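Side-chain contacts in ABC transporter substrate-binding protein (Staphylococcus aureus subsp. aureus NCTC 8325, PDB 3UN6), which probably captures a ligand outside the cell membrane for an ABC-type importer, and binds zinc: residues D77-D80 with A81-G85; L152-E155 with L156-Q159; D253-Q256 with S257-M261; R269-L272 with T273-A277. All coordinates share one frame; numbering follows the deposited sequence.

Interaction 1 of 4, residues D77-D80 with A81-G85; sequences DLMD and ALNSG
Met79 and Leu82 make the tight side of the last two turns of helix 75-83. Met79 is a selenomethionine whose chain folds back on itself, bent at both chi2 (-53°) and chi3 (-56°), and this curl carries its terminal methyl forward along the helix. The two side chains run side by side, pointing the same way, with Met79 CE 3.8 Å from Leu82 CD2 and the selenium only a little farther off. Asn83 lies across the same methyl, its OD1 4.1 Å from Met79 CE, and the same OD1 makes a weak hydrogen bond to Ser100 OG.

The solvent side carries Asp80 and Ser84 and is held by polar contacts instead. Asp80 O accepts two bonds, from Ser84 N at 2.9 Å and from Ser84 OG at 2.8 Å, the two donors arriving from opposite faces of the carbonyl plane. One turn is thereby pinned twice just where the helix stops. Gly85 then takes positive phi (76°), and its N bonds to Leu82 O at 3.2 Å, one of the two bonds back into the last turn of a Schellman motif.

Leu78 and Met79 face inward, Leu78 against Ala90 and Thr92 of strand 89-93 and against Phe72; Met79 touches Thr92, and Leu96 and Ser100 of helix 94-102. Arg226 reaches in to bond Leu82 O, so the helix end is tied to the residue following strand 221-225.

Interaction 2 of 4, residues L152-E155 with L156-Q159; sequences LLEE and LRKQ
Leu152 O and Leu153 O take the amides of Leu156 and Arg157 in regular i to i+4 bonds, and the same pattern runs on to Gln159 at the end of helix 148-159. On this frame Glu154 and Arg157, three residues apart and so a little under one turn, form a two-pronged salt bridge. Arg157 presents the side of its guanidinium: NH2 gives to Glu154 OE1 at 2.7 Å and NE to Glu154 OE2 at 3.1 Å. Both oxygens lie close to the guanidinium plane, yet each is met from above the carboxylate plane, and the two planes are 38° apart. A bend at chi3 (51°) brings the arginine head back beside the glutamate, which itself folds at chi2. The pair is buried and further tied down, Glu154 OE2 by Tyr169 OH and Arg157 NH1 by Ile162 O; the ion pair probably keeps both groups charged despite burial.

Glu155 is held more loosely. Its chain is crossed at about a right angle by Lys158 and by Gln159, with a long salt bridge from OE1 to Lys158 NZ at 3.8 Å and a weak hydrogen bond from Gln159 NE2 to OE2 at 3.3 Å. Gln159 NE2 also bonds Val214 O.

The helix is the crossover of a beta-alpha-beta unit between strands 138-142 and 167-171. Leu153 packs on Phe140, Ile142 and Tyr169, and together with Leu156 on Ile120 of strand 112-122.

Interaction 3 of 4, residues D253-Q256 with S257-M261; sequences DRKQ and SVDIM
Asp253 opens helix 254-264 as its N-cap: its backbone O receives Ser257 N at 3.3 Å, while its carboxylate OD1 takes Lys255 N from above the carboxylate plane. Arg254 comes next, and its carbonyl oxygen is met twice by Val258. Val258 N bonds to it at 3.2 Å, and Val258 CG2 sits 3.3 Å from the same Arg254 O. Lys255 stretches out fully, its chain crossing Asp259 at a slant. What touches the carboxylate is the carbon chain, with Lys255 CE 3.1 Å from Asp259 OD2; the ammonium NZ stays 4.4 Å from that oxygen, beyond a salt bridge, so any attraction here is probably weak. Asp259 finds its real charge partner in Arg269, which bridges to OD1. Gln256 bends at chi2 (-75°) and sends its amide oxygen along the helix to within 3.9 Å of Ile260 CG1. Its backbone O accepts Ile260 N at 2.8 Å.

The buried faces of this helix are shared by two neighbours. Gln256 and Ile260 lean on Lys55, Met51 and Met52 of helix 48-58, whereas Ser257, Val258 and Met261 rest on Ala276 of helix 269-277, where Arg254 NE also probably bonds Ala276 O.

Interaction 4 of 4, residues R269-L272 with T273-A277; sequences RDVL and TQSAA
Thr273 and Ser275 each fold a hydroxyl back onto the preceding turn of helix 269-277. In Thr273 chi1 is -62°, which sets OG1 beside its own backbone N, opposite the carbonyl carbon, while CG2 lies anti to that N. From there OG1 reaches Arg269 O at 2.7 Å, standing above the carbonyl plane, while Thr273 N takes that oxygen from the opposite face at 2.8 Å. Ser275 repeats the pattern with nearly the same torsion (-63°): its OG gives to Val271 O at 2.7 Å and its N to the same oxygen at 3.1 Å, again from opposite faces. Val271 CG1 lies 4.1 Å from Ser275 OG, flanking the hydroxyl with a methyl. Arg269 is extended as far as NE, so only its CG comes near Thr273 OG1, at 3.9 Å, and its guanidinium is carried off toward helix 254-264. Ala276 sets its CB 3.2 Å from Leu272 O.

Two carbonyl oxygens thus carry two bonds each, one from an amide and one from a hydroxyl. Both hydroxyl protons are spent within the helix, which satisfies the buried Ser275 OG locally, next to Pro194 and Ala197.

In the fold
Along the chain the four contacts come in the order 1, 2, 3, 4, each on a single helix or its cap. Interactions 3 and 4 are neighbours, their centres 9 Å apart: helices 254-264 and 269-277 follow one another and pack together, Met261 against Ala276. Interaction 1, on helix 75-83 against the sheet holding strand 89-93, has its centre 31 Å from that of interaction 2, whose helix packs on the other sheet, linking strands 138-142 and 167-171. Such a two-sheet layout fits the two-lobed periplasmic-binding-protein fold. All four have a side chain within about 12 Å of the zinc or a zinc ligand, in the shell around the site, and none of their residues coordinates the metal.

Interaction 1 of 4, residues D77-D80 with A81-G85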
ATOM      1  N   ASP A  77      11.463  -2.162  -8.635  1.00 25.00           N
ATOM      2  CA  ASP A  77      11.475  -3.484  -9.294  1.00 25.22           C
ATOM      3  C   ASP A  77      10.069  -3.952  -9.659  1.00 23.88           C
ATOM      4  O   ASP A  77       9.834  -4.519 -10.734  1.00 24.24           O
ATOM      5  CB  ASP A  77      12.085  -4.538  -8.396  1.00 26.80           C
ATOM      6  CG  ASP A  77      13.575  -4.416  -8.278  1.00 31.32           C
ATOM      7  OD1 ASP A  77      14.161  -3.589  -9.008  1.00 36.18           O
ATOM      8  OD2 ASP A  77      14.157  -5.158  -7.450  1.00 39.39           O
ATOM      9  N   LEU A  78       9.139  -3.745  -8.747  1.00 23.62           N
ATOM     10  CA  LEU A  78       7.755  -4.141  -8.983  1.00 22.76           C
ATOM     11  C   LEU A  78       7.148  -3.360 -10.192  1.00 23.91           C
ATOM     12  O   LEU A  78       6.539  -3.966 -11.090  1.00 22.22           O
ATOM     13  CB  LEU A  78       6.933  -3.993  -7.706  1.00 21.83           C
ATOM     14  CG  LEU A  78       5.434  -4.290  -7.797  1.00 19.39           C
ATOM     15  CD1 LEU A  78       4.871  -4.776  -6.420  1.00 21.42           C
ATOM     16  CD2 LEU A  78       4.647  -3.100  -8.305  1.00 22.26           C
HETATM   17  N   MSE A  79       7.327  -2.047 -10.224  1.00 25.00           N
HETATM   18  CA  MSE A  79       6.811  -1.221 -11.339  1.00 26.85           C
HETATM   19  C   MSE A  79       7.454  -1.584 -12.700  1.00 28.08           C
HETATM   20  O   MSE A  79       6.777  -1.580 -13.721  1.00 28.49           O
HETATM   21  CB  MSE A  79       6.996   0.276 -11.041  1.00 27.38           C
HETATM   22  CG  MSE A  79       6.128   0.799  -9.907  1.00 27.98           C
HETATM   23 SE   MSE A  79       4.199   0.380 -10.155  1.00 38.48          SE
HETATM   24  CE  MSE A  79       3.954   1.211 -11.937  1.00 25.39           C
ATOM     25  N   ASP A  80       8.747  -1.893 -12.711  1.00 28.66           N
ATOM     26  CA  ASP A  80       9.416  -2.337 -13.960  1.00 30.07           C
ATOM     27  C   ASP A  80       8.803  -3.635 -14.504  1.00 29.03           C
ATOM     28  O   ASP A  80       8.596  -3.773 -15.719  1.00 26.78           O
ATOM     29  CB  ASP A  80      10.890  -2.553 -13.724  1.00 31.95           C
ATOM     30  CG  ASP A  80      11.604  -1.283 -13.342  1.00 39.16           C
ATOM     31  OD1 ASP A  80      11.067  -0.201 -13.654  1.00 50.27           O
ATOM     32  OD2 ASP A  80      12.697  -1.364 -12.732  1.00 48.57           O
ATOM     33  N   ALA A  81       8.519  -4.589 -13.615  1.00 26.89           N
ATOM     34  CA  ALA A  81       7.881  -5.852 -14.032  1.00 26.93           C
ATOM     35  C   ALA A  81       6.467  -5.562 -14.550  1.00 26.31           C
ATOM     36  O   ALA A  81       6.024  -6.157 -15.539  1.00 27.38           O
ATOM     37  CB  ALA A  81       7.852  -6.882 -12.871  1.00 25.09           C
ATOM     38  N   LEU A  82       5.760  -4.650 -13.886  1.00 25.27           N
ATOM     39  CA  LEU A  82       4.415  -4.286 -14.312  1.00 25.93           C
ATOM     40  C   LEU A  82       4.440  -3.638 -15.705  1.00 26.87           C
ATOM     41  O   LEU A  82       3.680  -4.037 -16.595  1.00 29.55           O
ATOM     42  CB  LEU A  82       3.763  -3.316 -13.330  1.00 24.83           C
ATOM     43  CG  LEU A  82       2.285  -2.977 -13.595  1.00 25.62           C
ATOM     44  CD1 LEU A  82       1.376  -4.208 -13.526  1.00 28.83           C
ATOM     45  CD2 LEU A  82       1.798  -1.891 -12.624  1.00 20.80           C
ATOM     46  N   ASN A  83       5.308  -2.655 -15.883  1.00 27.99           N
ATOM     47  CA  ASN A  83       5.432  -1.928 -17.166  1.00 29.23           C
ATOM     48  C   ASN A  83       6.001  -2.758 -18.334  1.00 29.04           C
ATOM     49  O   ASN A  83       5.702  -2.493 -19.508  1.00 30.35           O
ATOM     50  CB  ASN A  83       6.291  -0.669 -16.970  1.00 30.07           C
ATOM     51  CG  ASN A  83       5.649   0.340 -16.035  1.00 33.97           C
ATOM     52  OD1 ASN A  83       4.419   0.419 -15.919  1.00 36.90           O
ATOM     53  ND2 ASN A  83       6.485   1.126 -15.360  1.00 39.15           N
ATOM     54  N   SER A  84       6.824  -3.747 -18.026  1.00 27.62           N
ATOM     55  CA  SER A  84       7.376  -4.610 -19.052  1.00 28.52           C
ATOM     56  C   SER A  84       6.447  -5.800 -19.326  1.00 27.63           C
ATOM     57  O   SER A  84       6.723  -6.607 -20.203  1.00 28.54           O
ATOM     58  CB  SER A  84       8.777  -5.092 -18.676  1.00 29.23           C
ATOM     59  OG  SER A  84       8.756  -5.875 -17.497  1.00 33.63           O
ATOM     60  N   GLY A  85       5.340  -5.913 -18.593  1.00 25.56           N
ATOM     61  CA  GLY A  85       4.406  -7.034 -18.815  1.00 25.55           C
ATOM     62  C   GLY A  85       4.832  -8.401 -18.261  1.00 25.63           C
ATOM     63  O   GLY A  85       4.225  -9.420 -18.589  1.00 26.19           O
TER

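Interaction 2 of 4, residues L152-E155 with L156-Q159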
ATOM      1  N   LEU A 152       1.600  11.808   4.177  1.00 23.66           N
ATOM      2  CA  LEU A 152       1.304  11.718   5.606  1.00 23.23           C
ATOM      3  C   LEU A 152       2.324  12.512   6.408  1.00 22.86           C
ATOM      4  O   LEU A 152       1.971  13.275   7.326  1.00 22.89           O
ATOM      5  CB  LEU A 152       1.296  10.255   6.066  1.00 22.22           C
ATOM      6  CG  LEU A 152       0.076   9.399   5.724  1.00 24.70           C
ATOM      7  CD1 LEU A 152       0.386   7.907   5.898  1.00 23.22           C
ATOM      8  CD2 LEU A 152      -1.119   9.824   6.581  1.00 22.06           C
ATOM      9  N   LEU A 153       3.591  12.353   6.041  1.00 21.65           N
ATOM     10  CA  LEU A 153       4.657  13.035   6.744  1.00 21.85           C
ATOM     11  C   LEU A 153       4.601  14.536   6.568  1.00 23.27           C
ATOM     12  O   LEU A 153       4.814  15.274   7.528  1.00 23.85           O
ATOM     13  CB  LEU A 153       6.014  12.462   6.357  1.00 22.00           C
ATOM     14  CG  LEU A 153       6.417  11.153   7.036  1.00 20.11           C
ATOM     15  CD1 LEU A 153       7.648  10.530   6.246  1.00 19.75           C
ATOM     16  CD2 LEU A 153       6.765  11.407   8.476  1.00 25.33           C
ATOM     17  N   GLU A 154       4.295  14.990   5.356  1.00 23.36           N
ATOM     18  CA  GLU A 154       4.161  16.415   5.104  1.00 24.43           C
ATOM     19  C   GLU A 154       2.966  17.005   5.841  1.00 24.83           C
ATOM     20  O   GLU A 154       2.992  18.164   6.262  1.00 24.60           O
ATOM     21  CB  GLU A 154       4.052  16.689   3.598  1.00 24.96           C
ATOM     22  CG  GLU A 154       5.377  16.645   2.912  1.00 26.71           C
ATOM     23  CD  GLU A 154       6.254  17.787   3.328  1.00 30.23           C
ATOM     24  OE1 GLU A 154       5.982  18.924   2.894  1.00 34.08           O
ATOM     25  OE2 GLU A 154       7.232  17.564   4.062  1.00 31.11           O
ATOM     26  N   GLU A 155       1.902  16.231   5.963  1.00 24.62           N
ATOM     27  CA  GLU A 155       0.738  16.712   6.688  1.00 26.44           C
ATOM     28  C   GLU A 155       1.066  16.778   8.178  1.00 26.25           C
ATOM     29  O   GLU A 155       0.638  17.712   8.870  1.00 25.85           O
ATOM     30  CB  GLU A 155      -0.474  15.835   6.431  1.00 26.80           C
ATOM     31  CG  GLU A 155      -1.748  16.302   7.156  1.00 31.67           C
ATOM     32  CD  GLU A 155      -2.107  17.747   6.853  1.00 36.93           C
ATOM     33  OE1 GLU A 155      -1.917  18.171   5.693  1.00 39.43           O
ATOM     34  OE2 GLU A 155      -2.569  18.458   7.786  1.00 45.05           O
ATOM     35  N   LEU A 156       1.853  15.814   8.661  1.00 25.14           N
ATOM     36  CA  LEU A 156       2.246  15.796  10.059  1.00 26.61           C
ATOM     37  C   LEU A 156       3.175  16.971  10.305  1.00 27.23           C
ATOM     38  O   LEU A 156       3.085  17.626  11.325  1.00 27.29           O
ATOM     39  CB  LEU A 156       2.905  14.451  10.462  1.00 26.71           C
ATOM     40  CG  LEU A 156       3.540  14.423  11.863  1.00 28.87           C
ATOM     41  CD1 LEU A 156       2.509  14.701  12.935  1.00 32.09           C
ATOM     42  CD2 LEU A 156       4.239  13.114  12.155  1.00 30.98           C
ATOM     43  N   ARG A 157       4.038  17.279   9.340  1.00 27.05           N
ATOM     44  CA  ARG A 157       4.931  18.433   9.480  1.00 27.64           C
ATOM     45  C   ARG A 157       4.133  19.732   9.663  1.00 27.23           C
ATOM     46  O   ARG A 157       4.483  20.580  10.496  1.00 25.42           O
ATOM     47  CB  ARG A 157       5.851  18.576   8.253  1.00 27.89           C
ATOM     48  CG  ARG A 157       6.810  19.775   8.372  1.00 28.39           C
ATOM     49  CD  ARG A 157       7.666  20.013   7.117  1.00 27.98           C
ATOM     50  NE  ARG A 157       6.843  20.069   5.922  1.00 27.18           N
ATOM     51  CZ  ARG A 157       6.081  21.100   5.580  1.00 25.92           C
ATOM     52  NH1 ARG A 157       6.011  22.191   6.340  1.00 26.09           N
ATOM     53  NH2 ARG A 157       5.349  21.022   4.482  1.00 29.63           N
ATOM     54  N   LYS A 158       3.074  19.902   8.873  1.00 27.97           N
ATOM     55  CA  LYS A 158       2.221  21.100   8.980  1.00 28.48           C
ATOM     56  C   LYS A 158       1.439  21.107  10.289  1.00 29.56           C
ATOM     57  O   LYS A 158       1.296  22.149  10.911  1.00 28.87           O
ATOM     58  CB  LYS A 158       1.214  21.175   7.842  1.00 29.34           C
ATOM     59  CG  LYS A 158       1.786  21.295   6.449  1.00 32.51           C
ATOM     60  CD  LYS A 158       0.628  21.178   5.459  1.00 39.38           C
ATOM     61  CE  LYS A 158       1.061  20.680   4.109  1.00 41.76           C
ATOM     62  NZ  LYS A 158      -0.161  20.461   3.292  1.00 45.24           N
ATOM     63  N   GLN A 159       0.912  19.952  10.706  1.00 29.84           N
ATOM     64  CA  GLN A 159       0.159  19.895  11.978  1.00 32.48           C
ATOM     65  C   GLN A 159       1.055  20.256  13.164  1.00 32.65           C
ATOM     66  O   GLN A 159       0.597  20.870  14.131  1.00 34.71           O
ATOM     67  CB  GLN A 159      -0.490  18.519  12.184  1.00 32.29           C
ATOM     68  CG  GLN A 159      -1.576  18.214  11.163  1.00 36.24           C
ATOM     69  CD  GLN A 159      -2.081  16.767  11.214  1.00 42.06           C
ATOM     70  OE1 GLN A 159      -1.584  15.936  11.988  1.00 44.78           O
ATOM     71  NE2 GLN A 159      -3.075  16.464  10.376  1.00 37.14           N
TER

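Interaction 3 of 4, residues D253-Q256 with S257-M261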
ATOM      1  N   ASP A 253     -12.663 -10.262   9.492  1.00 45.80           N
ATOM      2  CA  ASP A 253     -12.443 -11.093  10.639  1.00 46.42           C
ATOM      3  C   ASP A 253     -10.937 -11.070  10.927  1.00 46.52           C
ATOM      4  O   ASP A 253     -10.148 -11.559  10.122  1.00 44.39           O
ATOM      5  CB  ASP A 253     -12.903 -12.514  10.360  1.00 47.58           C
ATOM      6  CG  ASP A 253     -12.509 -13.473  11.467  1.00 50.00           C
ATOM      7  OD1 ASP A 253     -11.867 -13.010  12.428  1.00 53.51           O
ATOM      8  OD2 ASP A 253     -12.816 -14.677  11.376  1.00 52.92           O
ATOM      9  N   ARG A 254     -10.545 -10.493  12.066  1.00 47.59           N
ATOM     10  CA  ARG A 254      -9.115 -10.401  12.436  1.00 47.33           C
ATOM     11  C   ARG A 254      -8.333 -11.689  12.601  1.00 46.35           C
ATOM     12  O   ARG A 254      -7.125 -11.696  12.338  1.00 45.20           O
ATOM     13  CB  ARG A 254      -8.884  -9.573  13.703  1.00 48.81           C
ATOM     14  CG  ARG A 254      -8.267  -8.220  13.428  1.00 51.43           C
ATOM     15  CD  ARG A 254      -9.236  -7.181  12.959  1.00 55.42           C
ATOM     16  NE  ARG A 254      -8.497  -5.971  12.597  1.00 58.71           N
ATOM     17  CZ  ARG A 254      -9.019  -4.753  12.543  1.00 61.12           C
ATOM     18  NH1 ARG A 254      -8.256  -3.727  12.196  1.00 64.12           N
ATOM     19  NH2 ARG A 254     -10.289  -4.549  12.855  1.00 62.89           N
ATOM     20  N   LYS A 255      -8.969 -12.753  13.077  1.00 45.99           N
ATOM     21  CA  LYS A 255      -8.243 -14.015  13.225  1.00 46.63           C
ATOM     22  C   LYS A 255      -7.721 -14.427  11.857  1.00 43.81           C
ATOM     23  O   LYS A 255      -6.566 -14.800  11.733  1.00 42.52           O
ATOM     24  CB  LYS A 255      -9.100 -15.153  13.798  1.00 47.99           C
ATOM     25  CG  LYS A 255      -8.343 -16.502  13.793  1.00 50.44           C
ATOM     26  CD  LYS A 255      -9.220 -17.698  14.114  1.00 55.16           C
ATOM     27  CE  LYS A 255      -8.487 -19.016  13.818  1.00 55.46           C
ATOM     28  NZ  LYS A 255      -9.330 -20.211  14.112  1.00 59.95           N
ATOM     29  N   GLN A 256      -8.605 -14.369  10.858  1.00 42.29           N
ATOM     30  CA  GLN A 256      -8.273 -14.714   9.477  1.00 40.67           C
ATOM     31  C   GLN A 256      -7.157 -13.877   8.869  1.00 37.05           C
ATOM     32  O   GLN A 256      -6.258 -14.434   8.249  1.00 37.18           O
ATOM     33  CB  GLN A 256      -9.515 -14.639   8.574  1.00 41.16           C
ATOM     34  CG  GLN A 256     -10.172 -16.005   8.265  1.00 46.92           C
ATOM     35  CD  GLN A 256      -9.361 -16.836   7.227  1.00 49.67           C
ATOM     36  OE1 GLN A 256      -8.191 -16.541   6.945  1.00 48.48           O
ATOM     37  NE2 GLN A 256      -9.992 -17.865   6.665  1.00 52.78           N
ATOM     38  N   SER A 257      -7.206 -12.558   9.019  1.00 33.75           N
ATOM     39  CA  SER A 257      -6.172 -11.726   8.403  1.00 32.03           C
ATOM     40  C   SER A 257      -4.801 -12.074   8.984  1.00 31.11           C
ATOM     41  O   SER A 257      -3.811 -12.115   8.242  1.00 29.88           O
ATOM     42  CB  SER A 257      -6.471 -10.228   8.529  1.00 31.59           C
ATOM     43  OG  SER A 257      -6.679  -9.851   9.878  1.00 32.61           O
ATOM     44  N   VAL A 258      -4.754 -12.337  10.293  1.00 27.73           N
ATOM     45  CA  VAL A 258      -3.505 -12.738  10.954  1.00 28.83           C
ATOM     46  C   VAL A 258      -3.039 -14.072  10.394  1.00 28.23           C
ATOM     47  O   VAL A 258      -1.902 -14.202   9.978  1.00 27.44           O
ATOM     48  CB  VAL A 258      -3.636 -12.856  12.522  1.00 29.11           C
ATOM     49  CG1 VAL A 258      -2.365 -13.481  13.129  1.00 29.84           C
ATOM     50  CG2 VAL A 258      -3.929 -11.464  13.161  1.00 30.16           C
ATOM     51  N   ASP A 259      -3.932 -15.060  10.385  1.00 29.94           N
ATOM     52  CA  ASP A 259      -3.607 -16.409   9.881  1.00 31.47           C
ATOM     53  C   ASP A 259      -3.106 -16.368   8.420  1.00 30.59           C
ATOM     54  O   ASP A 259      -2.134 -17.042   8.074  1.00 30.86           O
ATOM     55  CB  ASP A 259      -4.824 -17.341  10.017  1.00 32.89           C
ATOM     56  CG  ASP A 259      -5.197 -17.635  11.495  1.00 35.90           C
ATOM     57  OD1 ASP A 259      -4.326 -17.515  12.380  1.00 35.80           O
ATOM     58  OD2 ASP A 259      -6.368 -17.998  11.757  1.00 37.79           O
ATOM     59  N   ILE A 260      -3.765 -15.586   7.572  1.00 29.44           N
ATOM     60  CA  ILE A 260      -3.297 -15.424   6.177  1.00 29.35           C
ATOM     61  C   ILE A 260      -1.861 -14.919   6.122  1.00 26.98           C
ATOM     62  O   ILE A 260      -1.017 -15.478   5.443  1.00 25.84           O
ATOM     63  CB  ILE A 260      -4.192 -14.445   5.380  1.00 29.25           C
ATOM     64  CG1 ILE A 260      -5.325 -15.207   4.686  1.00 34.29           C
ATOM     65  CG2 ILE A 260      -3.405 -13.760   4.316  1.00 33.13           C
ATOM     66  CD1 ILE A 260      -4.830 -16.239   3.620  1.00 37.35           C
HETATM   67  N   MSE A 261      -1.596 -13.845   6.849  1.00 26.50           N
HETATM   68  CA  MSE A 261      -0.284 -13.249   6.840  1.00 27.15           C
HETATM   69  C   MSE A 261       0.813 -14.109   7.473  1.00 27.07           C
HETATM   70  O   MSE A 261       1.919 -14.157   6.938  1.00 26.43           O
HETATM   71  CB  MSE A 261      -0.326 -11.876   7.493  1.00 26.90           C
HETATM   72  CG  MSE A 261      -1.235 -10.917   6.732  1.00 28.17           C
HETATM   73 SE   MSE A 261      -1.039  -9.145   7.416  1.00 37.54          SE
HETATM   74  CE  MSE A 261      -1.657  -9.348   9.057  1.00 17.43           C
TER

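Interaction 4 of 4, residues R269-L272 with T273-A277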
ATOM      1  N   ARG A 269       4.101 -13.989  14.598  1.00 29.26           N
ATOM      2  CA  ARG A 269       2.691 -13.772  14.844  1.00 29.62           C
ATOM      3  C   ARG A 269       2.460 -12.483  15.658  1.00 29.71           C
ATOM      4  O   ARG A 269       1.485 -11.760  15.435  1.00 27.62           O
ATOM      5  CB  ARG A 269       2.093 -14.992  15.553  1.00 32.10           C
ATOM      6  CG  ARG A 269       0.593 -14.938  15.645  1.00 32.96           C
ATOM      7  CD  ARG A 269      -0.026 -16.155  16.341  1.00 35.95           C
ATOM      8  NE  ARG A 269      -1.477 -16.007  16.256  1.00 37.34           N
ATOM      9  CZ  ARG A 269      -2.216 -16.359  15.211  1.00 38.61           C
ATOM     10  NH1 ARG A 269      -1.668 -16.945  14.143  1.00 39.81           N
ATOM     11  NH2 ARG A 269      -3.518 -16.127  15.230  1.00 40.26           N
ATOM     12  N   ASP A 270       3.354 -12.180  16.592  1.00 29.62           N
ATOM     13  CA  ASP A 270       3.160 -10.955  17.373  1.00 30.72           C
ATOM     14  C   ASP A 270       3.274  -9.706  16.505  1.00 27.10           C
ATOM     15  O   ASP A 270       2.485  -8.800  16.665  1.00 28.21           O
ATOM     16  CB  ASP A 270       4.087 -10.880  18.577  1.00 32.35           C
ATOM     17  CG  ASP A 270       5.546 -10.929  18.202  1.00 39.14           C
ATOM     18  OD1 ASP A 270       6.366 -11.243  19.097  1.00 51.57           O
ATOM     19  OD2 ASP A 270       5.884 -10.667  17.026  1.00 46.35           O
ATOM     20  N   VAL A 271       4.265  -9.660  15.614  1.00 24.59           N
ATOM     21  CA  VAL A 271       4.412  -8.542  14.681  1.00 24.58           C
ATOM     22  C   VAL A 271       3.206  -8.432  13.743  1.00 23.91           C
ATOM     23  O   VAL A 271       2.769  -7.330  13.453  1.00 24.56           O
ATOM     24  CB  VAL A 271       5.718  -8.654  13.855  1.00 24.58           C
ATOM     25  CG1 VAL A 271       5.685  -7.768  12.571  1.00 20.87           C
ATOM     26  CG2 VAL A 271       6.910  -8.319  14.748  1.00 22.01           C
ATOM     27  N   LEU A 272       2.656  -9.567  13.303  1.00 23.20           N
ATOM     28  CA  LEU A 272       1.549  -9.555  12.342  1.00 24.15           C
ATOM     29  C   LEU A 272       0.177  -9.298  13.004  1.00 23.48           C
ATOM     30  O   LEU A 272      -0.733  -8.775  12.348  1.00 24.09           O
ATOM     31  CB  LEU A 272       1.555 -10.828  11.484  1.00 22.58           C
ATOM     32  CG  LEU A 272       2.776 -10.926  10.549  1.00 24.24           C
ATOM     33  CD1 LEU A 272       2.886 -12.329   9.999  1.00 24.38           C
ATOM     34  CD2 LEU A 272       2.712  -9.873   9.409  1.00 18.18           C
ATOM     35  N   THR A 273       0.049  -9.645  14.287  1.00 23.68           N
ATOM     36  CA  THR A 273      -1.171  -9.337  15.047  1.00 24.72           C
ATOM     37  C   THR A 273      -1.253  -7.820  15.205  1.00 24.39           C
ATOM     38  O   THR A 273      -2.292  -7.215  14.953  1.00 24.86           O
ATOM     39  CB  THR A 273      -1.172 -10.033  16.401  1.00 25.73           C
ATOM     40  OG1 THR A 273      -1.139 -11.444  16.173  1.00 28.66           O
ATOM     41  CG2 THR A 273      -2.441  -9.688  17.185  1.00 24.08           C
ATOM     42  N   GLN A 274      -0.147  -7.194  15.601  1.00 23.86           N
ATOM     43  CA  GLN A 274      -0.110  -5.736  15.697  1.00 24.20           C
ATOM     44  C   GLN A 274      -0.422  -5.094  14.322  1.00 23.35           C
ATOM     45  O   GLN A 274      -1.205  -4.140  14.225  1.00 24.57           O
ATOM     46  CB  GLN A 274       1.263  -5.280  16.208  1.00 24.56           C
ATOM     47  CG  GLN A 274       1.455  -3.759  16.248  1.00 27.21           C
ATOM     48  CD  GLN A 274       2.746  -3.392  16.949  1.00 32.14           C
ATOM     49  OE1 GLN A 274       3.197  -4.114  17.826  1.00 36.03           O
ATOM     50  NE2 GLN A 274       3.335  -2.280  16.575  1.00 31.56           N
ATOM     51  N   SER A 275       0.183  -5.643  13.266  1.00 22.91           N
ATOM     52  CA  SER A 275       0.021  -5.138  11.906  1.00 21.17           C
ATOM     53  C   SER A 275      -1.426  -5.237  11.431  1.00 23.91           C
ATOM     54  O   SER A 275      -1.965  -4.290  10.845  1.00 21.93           O
ATOM     55  CB  SER A 275       0.934  -5.916  10.960  1.00 21.99           C
ATOM     56  OG  SER A 275       2.313  -5.715  11.303  1.00 20.76           O
ATOM     57  N   ALA A 276      -2.040  -6.386  11.704  1.00 23.45           N
ATOM     58  CA  ALA A 276      -3.403  -6.647  11.308  1.00 25.86           C
ATOM     59  C   ALA A 276      -4.402  -5.835  12.129  1.00 26.53           C
ATOM     60  O   ALA A 276      -5.443  -5.421  11.602  1.00 26.61           O
ATOM     61  CB  ALA A 276      -3.702  -8.143  11.436  1.00 25.73           C
ATOM     62  N   ALA A 277      -4.083  -5.593  13.402  1.00 26.13           N
ATOM     63  CA  ALA A 277      -4.960  -4.821  14.264  1.00 26.38           C
ATOM     64  C   ALA A 277      -5.219  -3.432  13.681  1.00 27.26           C
ATOM     65  O   ALA A 277      -6.328  -2.937  13.804  1.00 27.41           O
ATOM     66  CB  ALA A 277      -4.401  -4.704  15.668  1.00 25.98           C
TER